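Local coordinates for MutT/nudix family protein (Enterococcus faecalis, PDB 2FML) that is of unknown function but joins a nudix domain to a probable NrtR-type winged-helix DNA-binding domain, consistent with a nudix-related transcription regulator, at residues L59-K64 and K94-V99; R91-K94 and V100-Q103; W72-G77 and S187-K192. All coordinates share one frame; numbering follows the deposited sequence.

Interaction 1: L59-K64 and K94-V99; sequences LLIQRK and KEETGV
Leu59 on strand 55-63 packs against Thr97 in the last turn of helix 85-97. The leucine fork straddles the threonine methyl: CD1 of Leu59 is 3.7 Å from CG2 of Thr97, and CD2 of Leu59 is 3.8 Å from that same CG2. Thr97 offers its methyl because OG1 occupies the place between backbone N and carbonyl carbon (chi1 67°), which turns CG2 toward the strand. OG1 of Thr97 is turned back to the helix end, donating to Thr93 O and accepting from Val99 N at 3.1 Å, an ST turn where Gly98 takes positive phi. Helix and turn complete the nudix box, residues 77-98, whose REUXEE signature (residues 91-96) ends in Glu96. Two residues along the strand, the contact thins to one approach: CD1 of Ile61 lies 3.9 Å from OE1 of Glu96, a methyl against a carboxylate oxygen that is hydrogen-bonded to Gly76 N. The guanidinium of Arg63 makes no salt bridge with Glu96, its NH1 staying 6.3 Å from that OE1; its NE is hydrogen-bonded to Pro67 O instead. Leu59, Ile61, Glu96 and Thr97 are all buried, whereas Lys94 and Glu95 turn from the strand to solvent, Glu95 in a salt bridge with Arg91.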
ATOM      1  N   LEU A  59      -0.197  -2.858  20.382  1.00 50.50           N
ATOM      2  CA  LEU A  59       1.035  -2.521  21.081  1.00 51.26           C
ATOM      3  C   LEU A  59       1.396  -1.035  20.834  1.00 52.38           C
ATOM      4  O   LEU A  59       1.393  -0.596  19.673  1.00 51.93           O
ATOM      5  CB  LEU A  59       2.180  -3.434  20.624  1.00 51.37           C
ATOM      6  CG  LEU A  59       3.496  -3.356  21.375  1.00 51.01           C
ATOM      7  CD1 LEU A  59       4.360  -4.501  20.983  1.00 53.93           C
ATOM      8  CD2 LEU A  59       4.165  -2.025  20.971  1.00 54.99           C
ATOM      9  N   LEU A  60       1.683  -0.303  21.909  1.00 51.76           N
ATOM     10  CA  LEU A  60       2.119   1.123  21.832  1.00 53.16           C
ATOM     11  C   LEU A  60       3.382   1.248  22.660  1.00 53.64           C
ATOM     12  O   LEU A  60       3.587   0.482  23.578  1.00 53.15           O
ATOM     13  CB  LEU A  60       1.081   2.099  22.396  1.00 51.11           C
ATOM     14  CG  LEU A  60      -0.272   2.200  21.708  1.00 50.76           C
ATOM     15  CD1 LEU A  60      -1.143   3.292  22.336  1.00 53.82           C
ATOM     16  CD2 LEU A  60      -0.087   2.472  20.169  1.00 50.32           C
ATOM     17  N   ILE A  61       4.220   2.223  22.336  1.00 54.40           N
ATOM     18  CA  ILE A  61       5.391   2.504  23.145  1.00 55.28           C
ATOM     19  C   ILE A  61       5.255   3.937  23.569  1.00 55.31           C
ATOM     20  O   ILE A  61       4.643   4.734  22.855  1.00 55.16           O
ATOM     21  CB  ILE A  61       6.726   2.386  22.352  1.00 54.93           C
ATOM     22  CG1 ILE A  61       6.700   3.358  21.145  1.00 56.69           C
ATOM     23  CG2 ILE A  61       6.979   0.971  21.927  1.00 55.87           C
ATOM     24  CD1 ILE A  61       8.062   3.914  20.714  1.00 58.48           C
ATOM     25  N   GLN A  62       5.846   4.267  24.729  1.00 55.97           N
ATOM     26  CA  GLN A  62       6.013   5.649  25.162  1.00 55.37           C
ATOM     27  C   GLN A  62       7.396   6.078  24.726  1.00 55.96           C
ATOM     28  O   GLN A  62       8.407   5.521  25.165  1.00 55.85           O
ATOM     29  CB  GLN A  62       5.848   5.841  26.671  1.00 55.32           C
ATOM     30  CG  GLN A  62       6.017   7.285  27.066  1.00 54.46           C
ATOM     31  CD  GLN A  62       5.745   7.568  28.523  1.00 56.16           C
ATOM     32  OE1 GLN A  62       5.051   8.552  28.875  1.00 55.29           O
ATOM     33  NE2 GLN A  62       6.299   6.749  29.381  1.00 53.86           N
ATOM     34  N   ARG A  63       7.420   7.083  23.855  1.00 55.97           N
ATOM     35  CA  ARG A  63       8.677   7.583  23.292  1.00 56.32           C
ATOM     36  C   ARG A  63       9.508   8.245  24.357  1.00 56.84           C
ATOM     37  O   ARG A  63       9.010   9.009  25.160  1.00 58.30           O
ATOM     38  CB  ARG A  63       8.376   8.560  22.166  1.00 55.66           C
ATOM     39  CG  ARG A  63       7.496   7.919  21.014  1.00 54.98           C
ATOM     40  CD  ARG A  63       7.275   8.946  19.913  1.00 55.64           C
ATOM     41  NE  ARG A  63       8.497   9.684  19.586  1.00 54.25           N
ATOM     42  CZ  ARG A  63       9.442   9.279  18.735  1.00 53.40           C
ATOM     43  NH1 ARG A  63       9.334   8.098  18.089  1.00 49.17           N
ATOM     44  NH2 ARG A  63      10.513  10.062  18.553  1.00 55.88           N
ATOM     45  N   LYS A  64      10.789   7.970  24.377  1.00 57.23           N
ATOM     46  CA  LYS A  64      11.570   8.598  25.383  1.00 57.56           C
ATOM     47  C   LYS A  64      12.313   9.857  24.902  1.00 56.97           C
ATOM     48  O   LYS A  64      12.702  10.687  25.701  1.00 55.68           O
ATOM     49  CB  LYS A  64      12.463   7.569  26.073  1.00 58.81           C
ATOM     50  CG  LYS A  64      13.820   7.305  25.530  1.00 61.46           C
ATOM     51  CD  LYS A  64      14.728   6.901  26.774  1.00 64.25           C
ATOM     52  CE  LYS A  64      14.230   5.617  27.524  1.00 65.61           C
ATOM     53  NZ  LYS A  64      15.369   4.737  28.051  1.00 66.29           N
ATOM     54  N   LYS A  94      11.554  -5.755  16.676  1.00 56.35           N
ATOM     55  CA  LYS A  94      12.381  -6.489  17.612  1.00 55.95           C
ATOM     56  C   LYS A  94      13.222  -5.596  18.541  1.00 56.50           C
ATOM     57  O   LYS A  94      13.238  -5.828  19.741  1.00 54.87           O
ATOM     58  CB  LYS A  94      13.255  -7.519  16.901  1.00 55.68           C
ATOM     59  CG  LYS A  94      13.824  -8.516  17.876  1.00 56.37           C
ATOM     60  CD  LYS A  94      14.897  -9.380  17.253  1.00 56.26           C
ATOM     61  CE  LYS A  94      15.608 -10.197  18.347  1.00 55.95           C
ATOM     62  NZ  LYS A  94      16.763 -10.887  17.699  1.00 59.25           N
ATOM     63  N   GLU A  95      13.911  -4.579  17.995  1.00 58.24           N
ATOM     64  CA  GLU A  95      14.823  -3.723  18.804  1.00 59.75           C
ATOM     65  C   GLU A  95      14.022  -2.967  19.850  1.00 59.56           C
ATOM     66  O   GLU A  95      14.490  -2.861  21.014  1.00 59.48           O
ATOM     67  CB  GLU A  95      15.621  -2.705  17.949  1.00 60.16           C
ATOM     68  CG  GLU A  95      16.224  -3.295  16.629  1.00 64.21           C
ATOM     69  CD  GLU A  95      17.537  -2.648  16.075  1.00 63.41           C
ATOM     70  OE1 GLU A  95      17.513  -1.419  15.791  1.00 67.15           O
ATOM     71  OE2 GLU A  95      18.542  -3.412  15.872  1.00 62.84           O
ATOM     72  N   GLU A  96      12.820  -2.475  19.438  1.00 58.58           N
ATOM     73  CA  GLU A  96      11.938  -1.646  20.290  1.00 58.33           C
ATOM     74  C   GLU A  96      10.973  -2.369  21.226  1.00 57.86           C
ATOM     75  O   GLU A  96      10.582  -1.788  22.232  1.00 57.60           O
ATOM     76  CB  GLU A  96      11.158  -0.628  19.473  1.00 59.01           C
ATOM     77  CG  GLU A  96      12.046   0.200  18.565  1.00 63.66           C
ATOM     78  CD  GLU A  96      11.534   1.624  18.316  1.00 69.37           C
ATOM     79  OE1 GLU A  96      10.290   1.851  18.222  1.00 66.24           O
ATOM     80  OE2 GLU A  96      12.425   2.517  18.195  1.00 75.03           O
ATOM     81  N   THR A  97      10.598  -3.622  20.909  1.00 57.10           N
ATOM     82  CA  THR A  97       9.528  -4.318  21.637  1.00 55.68           C
ATOM     83  C   THR A  97       9.919  -5.705  22.095  1.00 55.57           C
ATOM     84  O   THR A  97       9.208  -6.298  22.917  1.00 55.59           O
ATOM     85  CB  THR A  97       8.221  -4.504  20.782  1.00 55.58           C
ATOM     86  OG1 THR A  97       8.478  -5.414  19.706  1.00 53.61           O
ATOM     87  CG2 THR A  97       7.690  -3.174  20.247  1.00 54.13           C
ATOM     88  N   GLY A  98      11.002  -6.241  21.523  1.00 54.68           N
ATOM     89  CA  GLY A  98      11.413  -7.616  21.774  1.00 55.33           C
ATOM     90  C   GLY A  98      10.682  -8.661  20.957  1.00 56.03           C
ATOM     91  O   GLY A  98      10.998  -9.806  21.008  1.00 57.05           O
ATOM     92  N   VAL A  99       9.720  -8.272  20.151  1.00 57.82           N
ATOM     93  CA  VAL A  99       8.880  -9.262  19.459  1.00 58.60           C
ATOM     94  C   VAL A  99       9.499  -9.701  18.119  1.00 58.97           C
ATOM     95  O   VAL A  99       9.929  -8.856  17.294  1.00 57.59           O
ATOM     96  CB  VAL A  99       7.465  -8.732  19.289  1.00 58.62           C
ATOM     97  CG1 VAL A  99       6.540  -9.827  18.738  1.00 60.43           C
ATOM     98  CG2 VAL A  99       6.985  -8.171  20.627  1.00 58.40           C
TER

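Interaction 2: R91-K94 and V100-Q103; sequences RETK and VISQ
Thr93 and Ile101 meet methyl to methyl: CG2 of Thr93 is 4.0 Å from CD1 of Ile101, the two side chains lying at about a right angle. Beside them, nearer the solvent, Lys94 and Val100 run side by side and point the same way, with CE of Lys94 4.2 Å from CG2 of Val100. Both approaches are plain van der Waals contacts between aliphatic carbons, and no hydrogen bond joins the segments. Extended from CG outward, the lysine chain lays its methylenes along the valine before it ends in the ammonium group.

What brings these groups together is the reversal of the chain after helix 85-97, which leaves the CA atoms of Lys94 and Val100 5.7 Å apart. The backbone of Ile101 does not aim its CB at the helix; the far end of the side chain comes closer, with chi1 at 28°, away from the staggered values. With OG1 of Thr93 beside the backbone N (chi1 -59°) and bonded to Val89 O, one turn earlier, the hydroxyl is satisfied within the helix and CG2 is the branch left to meet Ile101.

The arrangement is the nudix-box helix with its trailing segment folded back along it. Thr93 is buried and also rests on Met44 and Leu46 of strand 39-50; Ile101 fills in between Leu46, Leu90 and Ile132. Val100-Gln103 thus runs as an irregular connection from helix 85-97 toward strand 106-112, laid along the helix, with Ile101 reaching Leu46 of strand 39-50.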
ATOM      1  N   ARG A  91      13.145  -5.623  12.039  1.00 57.89           N
ATOM      2  CA  ARG A  91      14.304  -5.238  12.868  1.00 58.66           C
ATOM      3  C   ARG A  91      13.918  -4.185  13.947  1.00 58.53           C
ATOM      4  O   ARG A  91      14.274  -4.340  15.121  1.00 58.87           O
ATOM      5  CB  ARG A  91      15.349  -4.635  11.941  1.00 59.37           C
ATOM      6  CG  ARG A  91      16.793  -4.571  12.422  1.00 61.35           C
ATOM      7  CD  ARG A  91      17.477  -3.534  11.592  1.00 63.80           C
ATOM      8  NE  ARG A  91      17.328  -2.323  12.338  1.00 66.50           N
ATOM      9  CZ  ARG A  91      16.931  -1.141  11.928  1.00 64.04           C
ATOM     10  NH1 ARG A  91      16.601  -0.842  10.684  1.00 68.97           N
ATOM     11  NH2 ARG A  91      16.876  -0.234  12.846  1.00 65.79           N
ATOM     12  N   GLU A  92      13.200  -3.139  13.552  1.00 57.80           N
ATOM     13  CA  GLU A  92      12.714  -2.090  14.487  1.00 58.01           C
ATOM     14  C   GLU A  92      11.735  -2.573  15.528  1.00 57.60           C
ATOM     15  O   GLU A  92      11.793  -2.144  16.672  1.00 58.67           O
ATOM     16  CB  GLU A  92      12.131  -0.905  13.747  1.00 57.93           C
ATOM     17  CG  GLU A  92      13.194  -0.089  13.028  1.00 61.45           C
ATOM     18  CD  GLU A  92      14.084   0.774  13.973  1.00 64.27           C
ATOM     19  OE1 GLU A  92      13.730   1.024  15.153  1.00 68.56           O
ATOM     20  OE2 GLU A  92      15.133   1.252  13.498  1.00 65.83           O
ATOM     21  N   THR A  93      10.874  -3.506  15.147  1.00 57.33           N
ATOM     22  CA  THR A  93       9.903  -4.076  16.073  1.00 57.09           C
ATOM     23  C   THR A  93      10.620  -4.925  17.115  1.00 56.91           C
ATOM     24  O   THR A  93      10.343  -4.805  18.308  1.00 57.27           O
ATOM     25  CB  THR A  93       8.830  -4.902  15.335  1.00 57.16           C
ATOM     26  OG1 THR A  93       8.175  -4.051  14.403  1.00 58.09           O
ATOM     27  CG2 THR A  93       7.804  -5.611  16.327  1.00 56.89           C
ATOM     28  N   LYS A  94      11.554  -5.755  16.676  1.00 56.35           N
ATOM     29  CA  LYS A  94      12.381  -6.489  17.612  1.00 55.95           C
ATOM     30  C   LYS A  94      13.222  -5.596  18.541  1.00 56.50           C
ATOM     31  O   LYS A  94      13.238  -5.828  19.741  1.00 54.87           O
ATOM     32  CB  LYS A  94      13.255  -7.519  16.901  1.00 55.68           C
ATOM     33  CG  LYS A  94      13.824  -8.516  17.876  1.00 56.37           C
ATOM     34  CD  LYS A  94      14.897  -9.380  17.253  1.00 56.26           C
ATOM     35  CE  LYS A  94      15.608 -10.197  18.347  1.00 55.95           C
ATOM     36  NZ  LYS A  94      16.763 -10.887  17.699  1.00 59.25           N
ATOM     37  N   VAL A 100       9.584 -11.026  17.951  1.00 59.74           N
ATOM     38  CA  VAL A 100      10.018 -11.643  16.712  1.00 61.66           C
ATOM     39  C   VAL A 100       8.782 -12.085  15.881  1.00 63.02           C
ATOM     40  O   VAL A 100       8.043 -12.979  16.299  1.00 64.08           O
ATOM     41  CB  VAL A 100      10.962 -12.844  16.983  1.00 61.95           C
ATOM     42  CG1 VAL A 100      11.519 -13.383  15.688  1.00 62.24           C
ATOM     43  CG2 VAL A 100      12.103 -12.451  17.926  1.00 61.38           C
ATOM     44  N   ILE A 101       8.547 -11.412  14.741  1.00 64.32           N
ATOM     45  CA  ILE A 101       7.584 -11.813  13.697  1.00 65.46           C
ATOM     46  C   ILE A 101       8.374 -12.194  12.440  1.00 65.40           C
ATOM     47  O   ILE A 101       9.466 -11.672  12.240  1.00 66.45           O
ATOM     48  CB  ILE A 101       6.612 -10.679  13.321  1.00 65.35           C
ATOM     49  CG1 ILE A 101       7.240  -9.321  13.544  1.00 67.48           C
ATOM     50  CG2 ILE A 101       5.420 -10.642  14.231  1.00 68.03           C
ATOM     51  CD1 ILE A 101       6.219  -8.316  13.849  1.00 70.49           C
ATOM     52  N   SER A 102       7.834 -13.080  11.600  1.00 65.41           N
ATOM     53  CA  SER A 102       8.417 -13.382  10.274  1.00 65.94           C
ATOM     54  C   SER A 102       7.712 -12.614   9.151  1.00 65.66           C
ATOM     55  O   SER A 102       6.587 -12.132   9.334  1.00 64.41           O
ATOM     56  CB  SER A 102       8.380 -14.891   9.993  1.00 66.86           C
ATOM     57  OG  SER A 102       7.040 -15.292   9.763  1.00 69.61           O
ATOM     58  N   GLN A 103       8.382 -12.487   8.003  1.00 66.41           N
ATOM     59  CA  GLN A 103       7.889 -11.678   6.875  1.00 67.42           C
ATOM     60  C   GLN A 103       6.542 -12.116   6.370  1.00 67.82           C
ATOM     61  O   GLN A 103       5.713 -11.276   6.003  1.00 67.30           O
ATOM     62  CB  GLN A 103       8.860 -11.705   5.684  1.00 68.89           C
ATOM     63  CG  GLN A 103       8.561 -10.586   4.637  1.00 72.78           C
ATOM     64  CD  GLN A 103       9.842  -9.956   4.000  1.00 78.21           C
ATOM     65  OE1 GLN A 103      10.822  -9.605   4.700  1.00 77.02           O
ATOM     66  NE2 GLN A 103       9.809  -9.791   2.663  1.00 77.78           N
TER

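Interaction 3: W72-G77 and S187-K192; sequences WALPGG and SEIIIK
Leu74 carries the whole contact for residues 72-77, its two methyls parting to meet neighbouring isoleucines on helix 186-200. Earlier in the segment, Trp72 turns its indole elsewhere, to an edge-to-face stack with Phe149, and Ala73 directs its methyl away from the helix. At Leu74 the strand pauses in the irregular step that divides 72-73 from 76-77, and the side chain points at the helix.

CG of Leu74 stands beside the backbone N (chi1 -52°), and from there the fork opens. CD1 goes to Ile189, 3.6 Å from its CG2 and 3.8 Å from its CB, and so touches the branch point close to the helix backbone. CD2 takes the other partner, Ile190, lying 3.7 Å from CD1 of Ile190 and 3.8 Å from CG1 of Ile190, against the outstretched end of that chain. Ile190 reaches this far because CG1 and CD1 continue in an extended line (chi2 166°). Both pairs cross obliquely and are purely apolar, and all three side chains are buried. The backbone N of Leu74 is hydrogen-bonded to ND1 of His186, at the start of the same helix, adding a polar tie beside the hydrophobic one.

Pro75 then packs on Leu59 of the neighbouring strand 55-63, and Gly76 and Gly77 resume the strand. A glycerol, probably from the crystallisation liquor, lies about 5 Å from the side chain of Ile189.

In the helix-sheet-helix layering of the nudix fold, helix 186-200 covers the face of the sheet away from helix 85-97: Ile190 also touches Leu60 of strand 55-63 and Leu169 of strand 165-170, and Ile189 reaches Phe112 of strand 106-112.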
ATOM      1  N   TRP A  72       2.679   8.484  23.567  1.00 55.31           N
ATOM      2  CA  TRP A  72       2.511   7.123  23.098  1.00 56.87           C
ATOM      3  C   TRP A  72       2.453   7.099  21.571  1.00 56.22           C
ATOM      4  O   TRP A  72       2.017   8.052  20.926  1.00 56.48           O
ATOM      5  CB  TRP A  72       1.267   6.444  23.741  1.00 57.10           C
ATOM      6  CG  TRP A  72       1.370   6.400  25.231  1.00 56.38           C
ATOM      7  CD1 TRP A  72       0.913   7.361  26.111  1.00 56.64           C
ATOM      8  CD2 TRP A  72       2.004   5.385  26.040  1.00 57.48           C
ATOM      9  NE1 TRP A  72       1.220   7.000  27.399  1.00 56.49           N
ATOM     10  CE2 TRP A  72       1.865   5.786  27.392  1.00 57.89           C
ATOM     11  CE3 TRP A  72       2.661   4.171  25.757  1.00 56.01           C
ATOM     12  CZ2 TRP A  72       2.377   5.021  28.462  1.00 59.00           C
ATOM     13  CZ3 TRP A  72       3.151   3.409  26.821  1.00 57.43           C
ATOM     14  CH2 TRP A  72       2.995   3.826  28.155  1.00 57.98           C
ATOM     15  N   ALA A  73       2.936   6.004  21.004  1.00 54.88           N
ATOM     16  CA  ALA A  73       3.248   5.979  19.612  1.00 55.21           C
ATOM     17  C   ALA A  73       3.264   4.520  19.140  1.00 55.68           C
ATOM     18  O   ALA A  73       3.460   3.635  19.944  1.00 56.70           O
ATOM     19  CB  ALA A  73       4.637   6.646  19.381  1.00 53.77           C
ATOM     20  N   LEU A  74       3.110   4.269  17.842  1.00 56.17           N
ATOM     21  CA  LEU A  74       3.539   2.944  17.296  1.00 57.50           C
ATOM     22  C   LEU A  74       5.042   2.760  17.362  1.00 57.96           C
ATOM     23  O   LEU A  74       5.815   3.747  17.279  1.00 59.66           O
ATOM     24  CB  LEU A  74       3.036   2.694  15.848  1.00 57.02           C
ATOM     25  CG  LEU A  74       1.503   2.893  15.655  1.00 57.86           C
ATOM     26  CD1 LEU A  74       1.135   3.123  14.180  1.00 58.03           C
ATOM     27  CD2 LEU A  74       0.662   1.705  16.249  1.00 57.83           C
ATOM     28  N   PRO A  75       5.491   1.502  17.497  1.00 58.68           N
ATOM     29  CA  PRO A  75       6.918   1.252  17.359  1.00 58.52           C
ATOM     30  C   PRO A  75       7.303   1.481  15.882  1.00 59.56           C
ATOM     31  O   PRO A  75       6.514   1.198  15.017  1.00 58.95           O
ATOM     32  CB  PRO A  75       7.043  -0.231  17.711  1.00 58.00           C
ATOM     33  CG  PRO A  75       5.687  -0.804  17.469  1.00 59.25           C
ATOM     34  CD  PRO A  75       4.714   0.277  17.771  1.00 58.04           C
ATOM     35  N   GLY A  76       8.479   2.038  15.595  1.00 61.23           N
ATOM     36  CA  GLY A  76       8.932   2.162  14.204  1.00 61.18           C
ATOM     37  C   GLY A  76      10.258   2.894  14.158  1.00 61.34           C
ATOM     38  O   GLY A  76      10.819   3.214  15.184  1.00 63.31           O
ATOM     39  N   GLY A  77      10.766   3.190  12.979  1.00 59.73           N
ATOM     40  CA  GLY A  77      12.066   3.809  12.921  1.00 58.64           C
ATOM     41  C   GLY A  77      12.546   3.947  11.516  1.00 57.31           C
ATOM     42  O   GLY A  77      11.812   3.690  10.573  1.00 58.67           O
ATOM     43  N   SER A 187      -2.449   8.254  14.991  1.00 55.38           N
ATOM     44  CA  SER A 187      -3.900   8.041  15.085  1.00 57.16           C
ATOM     45  C   SER A 187      -4.516   7.678  13.713  1.00 57.36           C
ATOM     46  O   SER A 187      -5.396   6.770  13.624  1.00 57.28           O
ATOM     47  CB  SER A 187      -4.554   9.326  15.620  1.00 57.09           C
ATOM     48  OG  SER A 187      -4.742  10.088  14.477  1.00 62.87           O
ATOM     49  N   GLU A 188      -4.033   8.348  12.647  1.00 56.78           N
ATOM     50  CA  GLU A 188      -4.444   8.000  11.291  1.00 58.18           C
ATOM     51  C   GLU A 188      -4.026   6.626  10.859  1.00 56.39           C
ATOM     52  O   GLU A 188      -4.659   6.040  10.031  1.00 57.25           O
ATOM     53  CB  GLU A 188      -3.895   8.970  10.210  1.00 57.54           C
ATOM     54  CG  GLU A 188      -4.522  10.330  10.182  1.00 63.61           C
ATOM     55  CD  GLU A 188      -3.619  11.282   9.456  1.00 70.50           C
ATOM     56  OE1 GLU A 188      -3.322  10.943   8.295  1.00 75.19           O
ATOM     57  OE2 GLU A 188      -3.163  12.316  10.052  1.00 75.07           O
ATOM     58  N   ILE A 189      -2.841   6.232  11.280  1.00 56.24           N
ATOM     59  CA  ILE A 189      -2.321   4.934  10.985  1.00 53.89           C
ATOM     60  C   ILE A 189      -3.113   3.811  11.731  1.00 54.48           C
ATOM     61  O   ILE A 189      -3.407   2.774  11.140  1.00 54.73           O
ATOM     62  CB  ILE A 189      -0.787   4.818  11.307  1.00 53.05           C
ATOM     63  CG1 ILE A 189       0.076   6.020  10.793  1.00 49.45           C
ATOM     64  CG2 ILE A 189      -0.305   3.438  10.895  1.00 48.23           C
ATOM     65  CD1 ILE A 189       1.629   5.763  10.930  1.00 51.17           C
ATOM     66  N   ILE A 190      -3.452   4.008  12.996  1.00 53.94           N
ATOM     67  CA  ILE A 190      -4.243   3.000  13.712  1.00 54.95           C
ATOM     68  C   ILE A 190      -5.663   2.818  13.146  1.00 55.77           C
ATOM     69  O   ILE A 190      -6.160   1.682  12.942  1.00 56.42           O
ATOM     70  CB  ILE A 190      -4.244   3.269  15.228  1.00 55.01           C
ATOM     71  CG1 ILE A 190      -2.847   2.941  15.715  1.00 56.58           C
ATOM     72  CG2 ILE A 190      -5.321   2.334  15.998  1.00 54.71           C
ATOM     73  CD1 ILE A 190      -2.480   3.392  17.057  1.00 60.37           C
ATOM     74  N   ILE A 191      -6.307   3.938  12.859  1.00 56.91           N
ATOM     75  CA  ILE A 191      -7.600   3.953  12.170  1.00 57.47           C
ATOM     76  C   ILE A 191      -7.494   3.259  10.801  1.00 56.84           C
ATOM     77  O   ILE A 191      -8.349   2.442  10.444  1.00 57.44           O
ATOM     78  CB  ILE A 191      -8.096   5.425  12.051  1.00 57.84           C
ATOM     79  CG1 ILE A 191      -8.398   5.982  13.445  1.00 59.74           C
ATOM     80  CG2 ILE A 191      -9.246   5.616  11.077  1.00 57.67           C
ATOM     81  CD1 ILE A 191      -9.507   5.382  14.115  1.00 64.65           C
ATOM     82  N   LYS A 192      -6.461   3.572  10.027  1.00 57.46           N
ATOM     83  CA  LYS A 192      -6.255   2.843   8.732  1.00 58.16           C
ATOM     84  C   LYS A 192      -6.179   1.322   8.932  1.00 57.42           C
ATOM     85  O   LYS A 192      -6.816   0.567   8.199  1.00 58.44           O
ATOM     86  CB  LYS A 192      -5.036   3.367   7.958  1.00 56.81           C
ATOM     87  CG  LYS A 192      -4.828   2.877   6.479  1.00 58.76           C
ATOM     88  CD  LYS A 192      -5.664   3.632   5.369  1.00 60.19           C
ATOM     89  CE  LYS A 192      -5.353   5.096   5.135  1.00 66.20           C
ATOM     90  NZ  LYS A 192      -6.175   5.630   3.880  1.00 67.41           N
TER

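Of the segments in contact, 59-64 on strand 55-63 comes first along the chain, followed by its antiparallel sheet neighbour 72-78, to which Ile61 N probably hydrogen-bonds at Ala73 O (2.9 Å). Interaction 1 closes its loop when helix 85-97 returns to residues 59-64, with 72-77 lying inside that loop. Interaction 2 closes a much shorter turn at the end of the same helix, sharing Lys94. Interaction 3 opens at 72-77 and closes only at 187-192, more than a hundred residues on; it crosses interaction 1 and encloses interaction 2. Interactions 1 and 3 hold the nudix-box helix and helix 186-200 on opposite faces of one sheet, while interaction 2 ties the loop after helix 85-97 back to it.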